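Local coordinates for Lmo0131 protein (Listeria monocytogenes, PDB 4Q6J) that probably hydrolyses the bacterial second messenger cyclic di-GMP, as EAL-domain phosphodiesterases do, although its own activity is not established, at residues A138-N141 and L142-K146. Residues are numbered along the deposited sequence; the frame is centred on the assembly and turned at random.
Sequences ADKN and LRKIK
Asp139 and Arg143, one helical turn apart, form a salt bridge on the outer surface of helix 136-146. Arg143 can be followed outward from its backbone. Arg143 CB lies 3.5 Å from Asp139 O, the same carbonyl that accepts the bond from Arg143 N. With CG anti to its own carbonyl carbon (chi1 -67°), the chain turns back toward the preceding turn, and Arg143 CG comes within 3.1 Å of Asp139 O. CD skirts the carboxylate, and Arg143 NE reaches 3.3 Å from Asp139 OD1. That oxygen, Asp139 OD1, sits over the centre of the guanidinium face, 3.2 Å from Arg143 CZ, while Asp139 OD2 pairs with Arg143 NH1 at 2.7 Å. The two planes are inclined by 57°, so the carboxylate leans across the guanidinium instead of meeting it in a flat, two-pronged pairing.

Next to this pair, Lys140 and Lys144 touch through aliphatic carbons, Lys140 CG and Lys144 CE being 3.8 Å apart, while their ammonium groups stay separate. On the buried side, the Asn141 amide bonds to Val99 O and Ser102 OG, and a water donates to its OD1. Leu142 and Ile145 pack against Met105 of helix 102-115 and against strand 122-127. The arrangement is that of an amphipathic helix with an i to i+4 acid-base pair, here in the beta-alpha-beta crossover linking parallel strands 122-127 and 151-154, packed on the outside of the TIM-barrel-like EAL domain.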
loop_
_atom_site.group_PDB
_atom_site.type_symbol
_atom_site.label_atom_id
_atom_site.label_comp_id
_atom_site.label_asym_id
_atom_site.label_seq_id
_atom_site.Cartn_x
_atom_site.Cartn_y
_atom_site.Cartn_z
ATOM N N ALA B 138 16.569 -8.761 -8.664
ATOM C CA ALA B 138 17.259 -8.003 -7.644
ATOM C C ALA B 138 18.448 -8.810 -7.097
ATOM O O ALA B 138 19.551 -8.295 -6.976
ATOM C CB ALA B 138 16.306 -7.662 -6.558
ATOM N N ASP B 139 18.204 -10.077 -6.778
ATOM C CA ASP B 139 19.206 -10.982 -6.242
ATOM C C ASP B 139 20.418 -11.011 -7.161
ATOM O O ASP B 139 21.533 -10.782 -6.727
ATOM C CB ASP B 139 18.576 -12.363 -6.126
ATOM C CG ASP B 139 19.462 -13.356 -5.444
ATOM O OD1 ASP B 139 20.450 -12.938 -4.798
ATOM O OD2 ASP B 139 19.145 -14.565 -5.549
ATOM N N LYS B 140 20.173 -11.243 -8.449
ATOM C CA LYS B 140 21.225 -11.202 -9.478
ATOM C C LYS B 140 21.977 -9.874 -9.651
ATOM O O LYS B 140 23.185 -9.864 -9.778
ATOM C CB LYS B 140 20.642 -11.632 -10.824
ATOM C CG LYS B 140 21.679 -11.789 -11.926
ATOM C CD LYS B 140 21.282 -12.882 -12.908
ATOM C CE LYS B 140 22.497 -13.401 -13.686
ATOM N NZ LYS B 140 23.453 -14.232 -12.870
ATOM N N ASN B 141 21.241 -8.773 -9.669
ATOM C CA ASN B 141 21.798 -7.424 -9.700
ATOM C C ASN B 141 22.800 -7.191 -8.574
ATOM O O ASN B 141 23.906 -6.725 -8.805
ATOM C CB ASN B 141 20.673 -6.379 -9.633
ATOM C CG ASN B 141 19.962 -6.233 -10.934
ATOM O OD1 ASN B 141 20.449 -6.692 -11.942
ATOM N ND2 ASN B 141 18.812 -5.598 -10.931
ATOM N N LEU B 142 22.378 -7.550 -7.364
ATOM C CA LEU B 142 23.191 -7.433 -6.179
ATOM C C LEU B 142 24.396 -8.338 -6.282
ATOM O O LEU B 142 25.507 -7.896 -6.044
ATOM C CB LEU B 142 22.364 -7.768 -4.945
ATOM C CG LEU B 142 21.293 -6.713 -4.695
ATOM C CD1 LEU B 142 20.301 -7.173 -3.675
ATOM C CD2 LEU B 142 21.954 -5.429 -4.271
ATOM N N ARG B 143 24.183 -9.594 -6.631
ATOM C CA ARG B 143 25.276 -10.563 -6.659
ATOM C C ARG B 143 26.414 -10.081 -7.545
ATOM O O ARG B 143 27.575 -10.301 -7.212
ATOM C CB ARG B 143 24.820 -11.962 -7.111
ATOM C CG ARG B 143 23.856 -12.734 -6.173
ATOM C CD ARG B 143 23.874 -14.246 -6.508
ATOM N NE ARG B 143 22.639 -14.998 -6.233
ATOM C CZ ARG B 143 22.311 -15.556 -5.065
ATOM N NH1 ARG B 143 21.177 -16.233 -4.951
ATOM N NH2 ARG B 143 23.098 -15.425 -4.005
ATOM N N LYS B 144 26.089 -9.393 -8.640
ATOM C CA LYS B 144 27.106 -8.880 -9.563
ATOM C C LYS B 144 27.917 -7.769 -8.972
ATOM O O LYS B 144 29.110 -7.648 -9.246
ATOM C CB LYS B 144 26.488 -8.351 -10.835
ATOM C CG LYS B 144 26.079 -9.441 -11.765
ATOM C CD LYS B 144 25.207 -8.904 -12.868
ATOM C CE LYS B 144 24.587 -10.051 -13.645
ATOM N NZ LYS B 144 23.934 -9.573 -14.870
ATOM N N ILE B 145 27.276 -6.925 -8.181
ATOM C CA ILE B 145 28.017 -5.854 -7.548
ATOM C C ILE B 145 28.791 -6.427 -6.356
ATOM O O ILE B 145 29.917 -6.021 -6.088
ATOM C CB ILE B 145 27.116 -4.667 -7.161
ATOM C CG1 ILE B 145 26.538 -4.023 -8.421
ATOM C CG2 ILE B 145 27.899 -3.612 -6.420
ATOM C CD1 ILE B 145 25.894 -2.702 -8.186
ATOM N N LYS B 146 28.204 -7.405 -5.673
ATOM C CA LYS B 146 28.904 -8.093 -4.589
ATOM C C LYS B 146 30.174 -8.784 -5.105
ATOM O O LYS B 146 31.138 -8.926 -4.372
ATOM C CB LYS B 146 27.997 -9.103 -3.892
ATOM C CG LYS B 146 26.873 -8.447 -3.084
ATOM C CD LYS B 146 26.195 -9.397 -2.126
ATOM C CE LYS B 146 27.093 -9.656 -0.922
ATOM N NZ LYS B 146 26.384 -10.348 0.180
HETATM O O HOH W 1 20.823 -8.738 -13.683
#